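Local coordinates for protein ADP-ribosylglycohydrolase (Thermus thermophilus, PDB 2YZV) that belongs to the ADP-ribosylglycohydrolase family, whose members share a compact all-helical fold, and carries magnesium ions in this model, at residues G13-L18 with L137-E142; R133-V138 with W173-A178; T105-E110 with D122-G127; K77-R82 with A155-G160; A26-L31 with P37-M42. All coordinates share one frame; numbering follows the deposited sequence.

Interaction 1 of 5, residues G13-L18 with L137-E142; sequences GAFLGL and LVLAYE
L139 reaches from helix 135-141 toward helix 4-26 and sends one methyl to A14 and the other to the ring edge of F15. Its CB bond already points at the partner helix, and the fork at CG divides the work. CD1 goes to the small methyl of A14, with L139 CD1 and A14 CB 4.2 Å apart. CD2 goes to the phenylalanine: L139 CD2 lies 4.0 Å from F15 CD1 and is also 4.2 Å from F15 CB, so it sits where the ring joins its own stem. The methyl meets the ring at its edge, near the ring plane, and does not lie over a face. F15 has CG opposite its backbone N (chi1 -159°), beside the carbonyl carbon, and the two side chains cross at roughly a right angle. L139 itself has an unusual chi1 of -99°, away from the staggered values, and this rotation directs CD1 to A14 and CD2 to F15.

The backbones stay well apart, the nearest CA atoms being those of F15 and L139 at 8.4 Å, and the leucine bridges that gap. The F15 side chain also packs on A66 of helix 57-72 and on A290 and L293 of helix 283-298, placing this contact in the helical core. A14, F15 and L139 are all buried. With only carbon atoms meeting between the segments, the attraction here is dispersion and exclusion of water, and the fit depends on shape rather than on directional bonds.

Interaction 2 of 5, residues R133-V138 with W173-A178; sequences RLAPLV and WLLREA
The backbones come closest at V138 and R176, whose CA atoms are 6.4 Å apart, as the turn and first part of helix 135-141 lie against helix 162-179. V138 and L175 fill this approach, both with their CB bonds toward the partner. V138 straddles the CB of L175 with its two methyls: V138 CG1 is 3.9 Å from L175 CB, and V138 CG2 is 4.1 Å from the same atom. CG1 stands opposite the valine backbone N (chi1 178°), where it also approaches the main chain at R176 N, 3.7 Å away. The valine and leucine side chains cross at about a right angle. Farther out, L175 CD1 reaches the backbone of A135, at 3.9 Å from A135 CA.

R176 brushes V138 with its aliphatic base, and its guanidinium then swings off to E177. Its NE and NH2 take the single oxygen OE2 of E177 side-on, with R176 NE to E177 OE2 at 3.2 Å and that oxygen near the guanidinium plane. Q261 of helix 252-267 packs on L175 and accepts from A135 N. Helices 135-141, 162-179 and 252-267 thus pack together in the core of this all-helical protein, with the R176-E177 pair at the margin.

Interaction 3 of 5, residues T105-E110 with D122-G127; sequences TRRALE and DEAGAG
R107 and D122 face each other at the surface, where an Asx turn after helix 105-115 presents its carboxylate to that helix. Their salt bridge is long, 3.6 Å from R107 NE to D122 OD2, and purely a matter of charge: the oxygen lies well out of the guanidinium plane and no N-H points at it. The two flat groups stand 80° apart. A water fills in beside them, donating to D122 OD1 at 2.7 Å and accepting a weak bond from R107 NH2. A124 CB comes no nearer than 4.5 Å to R107 NH2.

The arginine is brought there by a chain that leaves opposite its backbone N and then bends at chi3. One shell out, the aspartate is steadied by its own turn and by R111, whose NH2 forms a salt bridge with D122 OD2. With two arginines nearby, the carboxylate would be expected to stay charged. Residues 122-125 form a type I turn, closed by G125 N to D122 O at 3.0 Å, and G125 is also the centre of an inverse gamma turn. The Asx bond itself runs from A124 N to D122 OD1, 2.8 Å long with an N-H...O angle of 133°, and reaches the oxygen on its anti side, 19° out of the carboxylate plane.

Interaction 4 of 5, residues K77-R82 with A155-G160; sequences KDQMDR and ARTTHG
M80 and T157 make the close part of this contact, between helix 76-89 and the chain leaving helix 147-156. Their side chains lie alongside each other, pointing opposite ways. The sulfur rests against the threonine stem, M80 SD being 3.7 Å from T157 CB, and the terminal methyl carries on to the backbone, with M80 CE 3.2 Å from T157 O. Bends at chi2 (-66°) and chi3 (-90°) fold the methionine along the threonine in this way. L109 and Y112 of helix 105-115 also pack on M80.

The margins are looser. M80 SD touches T158 CG2 at 4.2 Å, and Q79 OE1 stands 3.9 Å from T157 CG2, its side chain crossing the threonine at about a right angle. Away from T157, R82 NE binds D78 OD1 at 2.7 Å; this pair, with R72 and S68 as further partners of D78, faces helix 57-72.

The T157 hydroxyl is bonded to A154 O, and it is the carbon side of the residue that meets the methionine. T158 OG1 shares a 2.7 Å hydrogen bond with H159 ND1 and another with R133. Both threonine hydroxyls thus have partners away from helix 76-89, which meets this segment mainly through the methionine sulfur and methyl, the latter against a carbonyl oxygen, with no directional bond.

Interaction 5 of 5, residues A26-L31 with P37-M42; sequences AQVEGL and PEVREM
Q27 and V28, the central pair of a type I turn where helix 4-26 gives way to loop, meet V39, E41 and M42 on the returning chain. The two stretches belong to one irregular connection between helices 4-26 and 57-72, folded back on itself. The type I turn (26-29) shares V28 and E29 with a type II turn (28-31), in which G30 takes the positive phi.

Q27 runs out extended beyond CG and presents its amide end-on to the opposite main chain. Q27 NE2 meets the E41 carbonyl almost head-on, the C=O...N angle being 165°, and the carbonyl oxygen lies only 4° out of the glutamine amide plane. On the same amide, Q27 NE2 passes 3.4 Å from V39 CG1, the two side chains meeting at a slant. Q27 OE1 lies 3.3 Å from M42 CA, and its strongest partner is K43 N just beyond. Both ends of the amide are thereby tied to backbone, which fixes the rotation of the group.

V28 and V39 pass flank to flank, heading opposite ways, and meet through a single pair of methyls, V28 CG1 and V39 CG2. Behind V28 lies A252, next to the magnesium ligands D251 and D253, while the E41 carboxylate turns away to R275, R243 and W276. R40 likewise points off, to E38. The one hydrogen bond joining the two arms of this loop runs from Q27 NE2 to E41 O, 3.1 Å long with an N-H...O angle of 153°.

Interactions 1 and 2 share L137 and V138, so helix 135-141 is packed between helices 4-26 and 162-179; their centres are 6 Å apart, and F15 CE1 touches P136 CG at 3.9 Å. Interaction 2 reaches interaction 4 through R133 NH2, 2.9 Å from T158 OG1. Interaction 4 in turn abuts interaction 3, their centres 10 Å apart, with M80 CE 3.8 Å from A108 O and H159 against G125 and G127. Interaction 5 stands apart, its centre 24 Å from that of interaction 1 although both involve helix 4-26 or its exit. The V28 side chain is about 11 Å from a bound magnesium ion, against about 13 Å for T158 and 14 Å for F15.

Interaction 1 of 5, residues G13-L18 with L137-E142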
# COMPACT_ATOMS: atom_id res chain seq x y z
N GLY A 13 7.63 6.64 -7.84
CA GLY A 13 6.48 7.31 -7.27
C GLY A 13 5.60 6.39 -6.44
O GLY A 13 5.11 6.77 -5.38
N ALA A 14 5.39 5.17 -6.93
CA ALA A 14 4.55 4.22 -6.19
C ALA A 14 5.19 3.83 -4.86
O ALA A 14 4.50 3.73 -3.84
CB ALA A 14 4.29 2.98 -7.05
N PHE A 15 6.50 3.60 -4.85
CA PHE A 15 7.20 3.20 -3.64
C PHE A 15 7.32 4.35 -2.65
O PHE A 15 6.95 4.22 -1.47
CB PHE A 15 8.59 2.65 -4.00
CG PHE A 15 9.20 1.76 -2.95
CD1 PHE A 15 9.81 0.56 -3.31
CD2 PHE A 15 9.17 2.12 -1.60
CE1 PHE A 15 10.39 -0.27 -2.34
CE2 PHE A 15 9.74 1.29 -0.63
CZ PHE A 15 10.35 0.09 -1.00
N LEU A 16 7.82 5.49 -3.11
CA LEU A 16 7.96 6.65 -2.23
C LEU A 16 6.59 7.17 -1.80
O LEU A 16 6.42 7.63 -0.66
CB LEU A 16 8.75 7.76 -2.93
CG LEU A 16 10.28 7.69 -2.91
CD1 LEU A 16 10.77 7.93 -1.50
CD2 LEU A 16 10.77 6.35 -3.43
N GLY A 17 5.61 7.09 -2.69
CA GLY A 17 4.27 7.55 -2.36
C GLY A 17 3.69 6.77 -1.20
O GLY A 17 2.95 7.31 -0.37
N LEU A 18 4.02 5.48 -1.14
CA LEU A 18 3.55 4.62 -0.06
C LEU A 18 4.03 5.19 1.28
O LEU A 18 3.24 5.39 2.20
CB LEU A 18 4.11 3.20 -0.26
CG LEU A 18 3.69 2.05 0.65
CD1 LEU A 18 4.20 0.75 0.04
CD2 LEU A 18 4.23 2.22 2.06
N LEU A 137 6.11 -5.62 -4.57
CA LEU A 137 5.84 -6.83 -5.34
C LEU A 137 5.51 -6.51 -6.79
O LEU A 137 6.03 -7.16 -7.71
CB LEU A 137 4.67 -7.61 -4.73
CG LEU A 137 4.20 -8.83 -5.53
CD1 LEU A 137 5.34 -9.84 -5.66
CD2 LEU A 137 3.02 -9.47 -4.81
N VAL A 138 4.65 -5.52 -7.01
CA VAL A 138 4.27 -5.15 -8.37
C VAL A 138 5.44 -4.53 -9.14
O VAL A 138 5.58 -4.74 -10.35
CB VAL A 138 3.06 -4.18 -8.37
CG1 VAL A 138 2.71 -3.78 -9.79
CG2 VAL A 138 1.87 -4.85 -7.70
N LEU A 139 6.29 -3.77 -8.44
CA LEU A 139 7.43 -3.16 -9.11
C LEU A 139 8.36 -4.20 -9.72
O LEU A 139 8.85 -4.02 -10.84
CB LEU A 139 8.22 -2.29 -8.13
CG LEU A 139 7.96 -0.78 -8.17
CD1 LEU A 139 6.50 -0.48 -7.89
CD2 LEU A 139 8.85 -0.10 -7.15
N ALA A 140 8.59 -5.29 -8.99
CA ALA A 140 9.49 -6.34 -9.47
C ALA A 140 8.82 -7.41 -10.32
O ALA A 140 9.45 -7.96 -11.23
CB ALA A 140 10.19 -6.99 -8.28
N TYR A 141 7.56 -7.72 -10.05
CA TYR A 141 6.87 -8.76 -10.80
C TYR A 141 5.73 -8.26 -11.68
O TYR A 141 4.80 -8.99 -12.01
CB TYR A 141 6.36 -9.83 -9.83
CG TYR A 141 7.48 -10.69 -9.28
CD1 TYR A 141 7.91 -11.82 -9.97
CD2 TYR A 141 8.13 -10.35 -8.10
CE1 TYR A 141 8.97 -12.59 -9.51
CE2 TYR A 141 9.19 -11.12 -7.62
CZ TYR A 141 9.61 -12.23 -8.33
OH TYR A 141 10.66 -12.99 -7.88
N GLU A 142 5.83 -7.00 -12.09
CA GLU A 142 4.83 -6.35 -12.93
C GLU A 142 4.41 -7.19 -14.13
O GLU A 142 3.22 -7.30 -14.44
CB GLU A 142 5.38 -5.02 -13.46
CG GLU A 142 4.38 -4.25 -14.31
CD GLU A 142 5.06 -3.28 -15.26
OE1 GLU A 142 6.10 -2.71 -14.88
OE2 GLU A 142 4.55 -3.08 -16.38

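Interaction 2 of 5, residues R133-V138 with W173-A178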
# COMPACT_ATOMS: atom_id res chain seq x y z
N ARG A 133 1.66 -2.77 2.08
CA ARG A 133 3.03 -3.13 1.70
C ARG A 133 3.18 -3.68 0.28
O ARG A 133 4.27 -4.10 -0.11
CB ARG A 133 3.54 -4.20 2.68
CG ARG A 133 2.79 -5.53 2.54
CD ARG A 133 3.08 -6.54 3.65
NE ARG A 133 2.35 -7.78 3.41
CZ ARG A 133 1.69 -8.46 4.34
NH1 ARG A 133 1.67 -8.04 5.60
NH2 ARG A 133 1.04 -9.57 4.01
N LEU A 134 2.10 -3.66 -0.49
CA LEU A 134 2.07 -4.21 -1.85
C LEU A 134 3.02 -3.73 -2.96
O LEU A 134 3.64 -4.55 -3.63
CB LEU A 134 0.65 -4.13 -2.40
CG LEU A 134 -0.10 -5.40 -2.80
CD1 LEU A 134 -1.01 -5.07 -3.97
CD2 LEU A 134 0.85 -6.52 -3.19
N ALA A 135 3.12 -2.42 -3.16
CA ALA A 135 3.95 -1.84 -4.22
C ALA A 135 5.24 -2.58 -4.61
O ALA A 135 5.46 -2.85 -5.80
CB ALA A 135 4.27 -0.38 -3.90
N PRO A 136 6.11 -2.90 -3.64
CA PRO A 136 7.35 -3.60 -4.00
C PRO A 136 7.15 -4.85 -4.87
O PRO A 136 7.92 -5.09 -5.81
CB PRO A 136 7.95 -3.94 -2.64
CG PRO A 136 7.51 -2.79 -1.79
CD PRO A 136 6.05 -2.64 -2.19
N LEU A 137 6.11 -5.62 -4.57
CA LEU A 137 5.84 -6.83 -5.34
C LEU A 137 5.51 -6.51 -6.79
O LEU A 137 6.03 -7.16 -7.71
CB LEU A 137 4.67 -7.61 -4.73
CG LEU A 137 4.20 -8.83 -5.53
CD1 LEU A 137 5.34 -9.84 -5.66
CD2 LEU A 137 3.02 -9.47 -4.81
N VAL A 138 4.65 -5.52 -7.01
CA VAL A 138 4.27 -5.15 -8.37
C VAL A 138 5.44 -4.53 -9.14
O VAL A 138 5.58 -4.74 -10.35
CB VAL A 138 3.06 -4.18 -8.37
CG1 VAL A 138 2.71 -3.78 -9.79
CG2 VAL A 138 1.87 -4.85 -7.70
N TRP A 173 -3.67 -5.37 -9.48
CA TRP A 173 -4.10 -5.04 -10.84
C TRP A 173 -4.02 -3.53 -11.05
O TRP A 173 -3.49 -3.07 -12.06
CB TRP A 173 -5.54 -5.52 -11.07
CG TRP A 173 -6.04 -5.21 -12.45
CD1 TRP A 173 -5.81 -5.95 -13.58
CD2 TRP A 173 -6.80 -4.07 -12.86
NE1 TRP A 173 -6.39 -5.33 -14.67
CE2 TRP A 173 -7.00 -4.17 -14.26
CE3 TRP A 173 -7.33 -2.96 -12.18
CZ2 TRP A 173 -7.70 -3.22 -14.99
CZ3 TRP A 173 -8.04 -2.00 -12.91
CH2 TRP A 173 -8.22 -2.14 -14.31
N LEU A 174 -4.54 -2.77 -10.10
CA LEU A 174 -4.53 -1.32 -10.18
C LEU A 174 -3.12 -0.77 -10.34
O LEU A 174 -2.87 0.10 -11.18
CB LEU A 174 -5.16 -0.70 -8.93
CG LEU A 174 -6.68 -0.78 -8.84
CD1 LEU A 174 -7.13 -0.46 -7.42
CD2 LEU A 174 -7.31 0.20 -9.83
N LEU A 175 -2.19 -1.27 -9.53
CA LEU A 175 -0.82 -0.79 -9.61
C LEU A 175 -0.17 -1.15 -10.94
O LEU A 175 0.50 -0.32 -11.54
CB LEU A 175 0.01 -1.32 -8.43
CG LEU A 175 -0.43 -0.81 -7.05
CD1 LEU A 175 0.57 -1.29 -6.01
CD2 LEU A 175 -0.50 0.72 -7.05
N ARG A 176 -0.37 -2.38 -11.40
CA ARG A 176 0.22 -2.79 -12.67
C ARG A 176 -0.29 -1.89 -13.80
O ARG A 176 0.50 -1.38 -14.60
CB ARG A 176 -0.13 -4.25 -13.00
CG ARG A 176 0.55 -4.76 -14.27
CD ARG A 176 0.02 -6.12 -14.67
NE ARG A 176 -1.34 -6.03 -15.18
CZ ARG A 176 -2.13 -7.08 -15.40
NH1 ARG A 176 -1.68 -8.31 -15.16
NH2 ARG A 176 -3.36 -6.90 -15.88
N GLU A 177 -1.60 -1.70 -13.85
CA GLU A 177 -2.19 -0.86 -14.90
C GLU A 177 -1.72 0.58 -14.80
O GLU A 177 -1.43 1.22 -15.82
CB GLU A 177 -3.71 -0.93 -14.83
CG GLU A 177 -4.26 -2.30 -15.16
CD GLU A 177 -3.84 -2.77 -16.54
OE1 GLU A 177 -4.29 -2.15 -17.53
OE2 GLU A 177 -3.07 -3.74 -16.63
N ALA A 178 -1.65 1.11 -13.59
CA ALA A 178 -1.20 2.48 -13.41
C ALA A 178 0.24 2.65 -13.88
O ALA A 178 0.57 3.63 -14.54
CB ALA A 178 -1.34 2.90 -11.94

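Interaction 3 of 5, residues T105-E110 with D122-G127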
# COMPACT_ATOMS: atom_id res chain seq x y z
N THR A 105 -1.60 -9.57 12.78
CA THR A 105 -0.26 -9.78 12.23
C THR A 105 0.71 -10.37 13.25
O THR A 105 1.52 -11.23 12.91
CB THR A 105 0.33 -8.47 11.67
OG1 THR A 105 -0.53 -7.96 10.64
CG2 THR A 105 1.71 -8.72 11.08
N ARG A 106 0.64 -9.91 14.50
CA ARG A 106 1.53 -10.43 15.52
C ARG A 106 1.25 -11.91 15.72
O ARG A 106 2.16 -12.70 15.96
CB ARG A 106 1.35 -9.68 16.85
CG ARG A 106 -0.00 -9.86 17.51
CD ARG A 106 -0.05 -9.12 18.84
NE ARG A 106 -1.35 -9.24 19.49
CZ ARG A 106 -1.68 -8.63 20.63
NH1 ARG A 106 -0.79 -7.86 21.24
NH2 ARG A 106 -2.89 -8.79 21.15
N ARG A 107 -0.02 -12.28 15.62
CA ARG A 107 -0.42 -13.67 15.77
C ARG A 107 0.11 -14.50 14.60
O ARG A 107 0.59 -15.62 14.78
CB ARG A 107 -1.95 -13.77 15.83
CG ARG A 107 -2.49 -15.20 15.85
CD ARG A 107 -3.89 -15.23 16.43
NE ARG A 107 -4.73 -14.19 15.85
CZ ARG A 107 -5.94 -13.87 16.31
NH1 ARG A 107 -6.45 -14.51 17.35
NH2 ARG A 107 -6.63 -12.89 15.73
N ALA A 108 0.05 -13.94 13.40
CA ALA A 108 0.54 -14.63 12.21
C ALA A 108 2.04 -14.88 12.36
O ALA A 108 2.54 -15.96 12.05
CB ALA A 108 0.26 -13.81 10.96
N LEU A 109 2.77 -13.87 12.84
CA LEU A 109 4.20 -14.01 13.01
C LEU A 109 4.56 -15.08 14.05
O LEU A 109 5.50 -15.85 13.86
CB LEU A 109 4.83 -12.67 13.39
CG LEU A 109 4.67 -11.58 12.32
CD1 LEU A 109 5.30 -10.29 12.81
CD2 LEU A 109 5.34 -12.04 11.03
N GLU A 110 3.81 -15.14 15.15
CA GLU A 110 4.08 -16.14 16.17
C GLU A 110 3.63 -17.52 15.70
O GLU A 110 4.19 -18.54 16.12
CB GLU A 110 3.37 -15.78 17.48
CG GLU A 110 3.94 -14.55 18.18
CD GLU A 110 5.39 -14.71 18.60
OE1 GLU A 110 5.90 -15.86 18.60
OE2 GLU A 110 6.03 -13.69 18.95
N ASP A 122 -4.84 -16.10 9.05
CA ASP A 122 -6.03 -16.88 9.35
C ASP A 122 -7.26 -16.15 8.83
O ASP A 122 -7.18 -15.01 8.40
CB ASP A 122 -6.15 -17.15 10.86
CG ASP A 122 -6.16 -15.89 11.69
OD1 ASP A 122 -6.98 -15.00 11.41
OD2 ASP A 122 -5.34 -15.79 12.63
N GLU A 123 -8.41 -16.83 8.88
CA GLU A 123 -9.66 -16.26 8.39
C GLU A 123 -10.15 -15.04 9.15
O GLU A 123 -11.05 -14.34 8.69
CB GLU A 123 -10.74 -17.35 8.39
CG GLU A 123 -10.41 -18.50 7.45
CD GLU A 123 -11.35 -19.68 7.62
OE1 GLU A 123 -11.35 -20.30 8.71
OE2 GLU A 123 -12.09 -19.99 6.66
N ALA A 124 -9.55 -14.76 10.31
CA ALA A 124 -9.95 -13.60 11.10
C ALA A 124 -9.21 -12.35 10.62
O ALA A 124 -9.58 -11.23 10.98
CB ALA A 124 -9.65 -13.84 12.58
N GLY A 125 -8.19 -12.55 9.79
CA GLY A 125 -7.42 -11.43 9.29
C GLY A 125 -8.00 -10.79 8.05
O GLY A 125 -7.64 -11.16 6.93
N ALA A 126 -8.89 -9.82 8.23
CA ALA A 126 -9.51 -9.12 7.11
C ALA A 126 -9.02 -7.68 7.04
O ALA A 126 -9.55 -6.87 6.28
CB ALA A 126 -11.03 -9.13 7.24
N GLY A 127 -8.00 -7.38 7.84
CA GLY A 127 -7.43 -6.04 7.89
C GLY A 127 -6.71 -5.64 6.61
O GLY A 127 -6.55 -6.44 5.70
O HOH W 1 -6.23 -12.96 13.04

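Interaction 4 of 5, residues K77-R82 with A155-G160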
# COMPACT_ATOMS: atom_id res chain seq x y z
N LYS A 77 8.64 -17.59 2.79
CA LYS A 77 9.33 -18.01 4.00
C LYS A 77 10.33 -16.92 4.41
O LYS A 77 10.39 -16.54 5.58
CB LYS A 77 10.06 -19.33 3.78
CG LYS A 77 10.85 -19.80 4.99
CD LYS A 77 11.53 -21.14 4.73
CE LYS A 77 12.33 -21.58 5.94
NZ LYS A 77 11.48 -21.62 7.17
N ASP A 78 11.10 -16.42 3.45
CA ASP A 78 12.08 -15.38 3.73
C ASP A 78 11.38 -14.08 4.11
O ASP A 78 11.88 -13.32 4.95
CB ASP A 78 12.98 -15.14 2.51
CG ASP A 78 14.02 -14.06 2.75
OD1 ASP A 78 13.82 -12.92 2.28
OD2 ASP A 78 15.03 -14.35 3.43
N GLN A 79 10.23 -13.81 3.51
CA GLN A 79 9.48 -12.61 3.83
C GLN A 79 9.15 -12.63 5.32
O GLN A 79 9.36 -11.64 6.03
CB GLN A 79 8.20 -12.54 3.01
CG GLN A 79 8.43 -12.20 1.55
CD GLN A 79 7.22 -12.49 0.69
OE1 GLN A 79 6.08 -12.48 1.17
NE2 GLN A 79 7.45 -12.73 -0.59
N MET A 80 8.63 -13.76 5.78
CA MET A 80 8.25 -13.92 7.17
C MET A 80 9.45 -13.92 8.11
O MET A 80 9.35 -13.44 9.24
CB MET A 80 7.42 -15.20 7.35
CG MET A 80 6.03 -15.10 6.72
SD MET A 80 4.96 -13.88 7.55
CE MET A 80 4.19 -14.93 8.80
N ASP A 81 10.59 -14.46 7.67
CA ASP A 81 11.78 -14.45 8.51
C ASP A 81 12.12 -12.99 8.79
O ASP A 81 12.47 -12.62 9.92
CB ASP A 81 12.97 -15.12 7.82
CG ASP A 81 12.83 -16.62 7.71
OD1 ASP A 81 12.27 -17.24 8.64
OD2 ASP A 81 13.30 -17.20 6.70
N ARG A 82 12.00 -12.16 7.77
CA ARG A 82 12.30 -10.74 7.91
C ARG A 82 11.27 -10.00 8.76
O ARG A 82 11.64 -9.20 9.61
CB ARG A 82 12.41 -10.08 6.53
CG ARG A 82 13.57 -10.61 5.69
CD ARG A 82 13.57 -9.97 4.31
NE ARG A 82 14.55 -10.57 3.41
CZ ARG A 82 15.86 -10.38 3.49
NH1 ARG A 82 16.37 -9.60 4.43
NH2 ARG A 82 16.66 -10.98 2.63
N ALA A 155 -0.23 -11.78 0.48
CA ALA A 155 -1.19 -11.36 1.48
C ALA A 155 -1.38 -12.46 2.51
O ALA A 155 -1.46 -12.20 3.71
CB ALA A 155 -2.53 -11.02 0.83
N ARG A 156 -1.44 -13.70 2.03
CA ARG A 156 -1.66 -14.87 2.87
C ARG A 156 -0.64 -15.10 3.97
O ARG A 156 -0.91 -15.86 4.91
CB ARG A 156 -1.78 -16.12 1.99
CG ARG A 156 -3.09 -16.22 1.23
CD ARG A 156 -3.11 -17.44 0.34
NE ARG A 156 -2.87 -18.65 1.12
CZ ARG A 156 -1.99 -19.59 0.78
NH1 ARG A 156 -1.27 -19.46 -0.32
NH2 ARG A 156 -1.82 -20.65 1.56
N THR A 157 0.52 -14.47 3.87
CA THR A 157 1.54 -14.63 4.90
C THR A 157 1.03 -14.12 6.24
O THR A 157 1.35 -14.68 7.29
CB THR A 157 2.83 -13.87 4.55
OG1 THR A 157 2.53 -12.49 4.28
CG2 THR A 157 3.51 -14.50 3.34
N THR A 158 0.21 -13.07 6.22
CA THR A 158 -0.30 -12.48 7.45
C THR A 158 -1.82 -12.36 7.56
O THR A 158 -2.36 -12.20 8.67
CB THR A 158 0.29 -11.08 7.67
OG1 THR A 158 -0.07 -10.24 6.57
CG2 THR A 158 1.81 -11.15 7.77
N HIS A 159 -2.52 -12.42 6.43
CA HIS A 159 -3.98 -12.29 6.42
C HIS A 159 -4.62 -13.38 5.57
O HIS A 159 -4.17 -13.65 4.46
CB HIS A 159 -4.38 -10.93 5.85
CG HIS A 159 -3.97 -9.77 6.71
ND1 HIS A 159 -2.65 -9.48 6.98
CD2 HIS A 159 -4.70 -8.85 7.37
CE1 HIS A 159 -2.59 -8.42 7.77
NE2 HIS A 159 -3.82 -8.02 8.02
N GLY A 160 -5.68 -13.99 6.10
CA GLY A 160 -6.33 -15.07 5.37
C GLY A 160 -7.79 -14.88 4.99
O GLY A 160 -8.37 -15.77 4.36

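Interaction 5 of 5, residues A26-L31 with P37-M42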
# COMPACT_ATOMS: atom_id res chain seq x y z
N ALA A 26 -0.05 8.97 9.51
CA ALA A 26 0.31 8.61 10.87
C ALA A 26 0.08 9.77 11.83
O ALA A 26 -0.17 9.57 13.02
CB ALA A 26 1.77 8.16 10.93
N GLN A 27 0.15 10.99 11.30
CA GLN A 27 -0.03 12.19 12.12
C GLN A 27 -1.42 12.28 12.74
O GLN A 27 -1.58 12.87 13.81
CB GLN A 27 0.23 13.45 11.28
CG GLN A 27 1.63 13.48 10.68
CD GLN A 27 1.88 14.67 9.76
OE1 GLN A 27 2.91 14.73 9.10
NE2 GLN A 27 0.94 15.60 9.71
N VAL A 28 -2.41 11.69 12.08
CA VAL A 28 -3.77 11.73 12.59
C VAL A 28 -4.40 10.36 12.77
O VAL A 28 -5.63 10.23 12.81
CB VAL A 28 -4.69 12.57 11.68
CG1 VAL A 28 -4.28 14.03 11.75
CG2 VAL A 28 -4.60 12.06 10.26
N GLU A 29 -3.57 9.33 12.89
CA GLU A 29 -4.09 7.98 13.08
C GLU A 29 -4.95 7.90 14.33
O GLU A 29 -4.55 8.38 15.39
CB GLU A 29 -2.94 6.98 13.17
CG GLU A 29 -3.36 5.59 13.63
CD GLU A 29 -2.28 4.55 13.47
OE1 GLU A 29 -1.08 4.91 13.56
OE2 GLU A 29 -2.61 3.36 13.26
N GLY A 30 -6.14 7.31 14.20
CA GLY A 30 -7.03 7.16 15.33
C GLY A 30 -7.96 8.33 15.62
O GLY A 30 -8.81 8.24 16.51
N LEU A 31 -7.82 9.43 14.88
CA LEU A 31 -8.67 10.59 15.10
C LEU A 31 -9.93 10.50 14.25
O LEU A 31 -9.87 10.16 13.08
CB LEU A 31 -7.93 11.88 14.75
CG LEU A 31 -6.62 12.19 15.46
CD1 LEU A 31 -6.12 13.55 15.02
CD2 LEU A 31 -6.82 12.17 16.97
N PRO A 37 -8.02 19.94 12.59
CA PRO A 37 -7.69 20.85 11.49
C PRO A 37 -7.10 20.10 10.30
O PRO A 37 -6.40 19.11 10.48
CB PRO A 37 -6.68 21.81 12.12
CG PRO A 37 -7.13 21.85 13.56
CD PRO A 37 -7.38 20.39 13.84
N GLU A 38 -7.38 20.58 9.09
CA GLU A 38 -6.87 19.91 7.91
C GLU A 38 -5.36 19.70 7.94
O GLU A 38 -4.59 20.65 8.12
CB GLU A 38 -7.22 20.68 6.63
CG GLU A 38 -6.58 20.06 5.39
CD GLU A 38 -6.82 20.85 4.12
OE1 GLU A 38 -6.72 22.09 4.16
OE2 GLU A 38 -7.08 20.22 3.07
N VAL A 39 -4.96 18.45 7.75
CA VAL A 39 -3.55 18.09 7.71
C VAL A 39 -3.09 18.40 6.30
O VAL A 39 -3.71 17.95 5.33
CB VAL A 39 -3.35 16.59 7.99
CG1 VAL A 39 -1.89 16.22 7.84
CG2 VAL A 39 -3.85 16.26 9.38
N ARG A 40 -2.00 19.15 6.17
CA ARG A 40 -1.47 19.52 4.86
C ARG A 40 0.03 19.33 4.70
O ARG A 40 0.53 19.23 3.58
CB ARG A 40 -1.81 20.99 4.57
CG ARG A 40 -3.29 21.33 4.62
CD ARG A 40 -3.52 22.83 4.54
NE ARG A 40 -3.05 23.41 3.28
CZ ARG A 40 -3.58 23.15 2.09
NH1 ARG A 40 -4.61 22.31 1.98
NH2 ARG A 40 -3.10 23.73 1.00
N GLU A 41 0.76 19.28 5.81
CA GLU A 41 2.21 19.14 5.73
C GLU A 41 2.78 18.06 6.65
O GLU A 41 2.08 17.52 7.51
CB GLU A 41 2.88 20.48 6.04
CG GLU A 41 2.41 21.65 5.18
CD GLU A 41 2.50 21.37 3.69
OE1 GLU A 41 3.43 20.65 3.27
OE2 GLU A 41 1.64 21.88 2.94
N MET A 42 4.07 17.77 6.47
CA MET A 42 4.79 16.78 7.27
C MET A 42 5.20 17.39 8.60
O MET A 42 6.30 17.94 8.74
CB MET A 42 6.05 16.31 6.54
CG MET A 42 5.80 15.38 5.38
SD MET A 42 5.40 13.69 5.90
CE MET A 42 5.27 12.91 4.27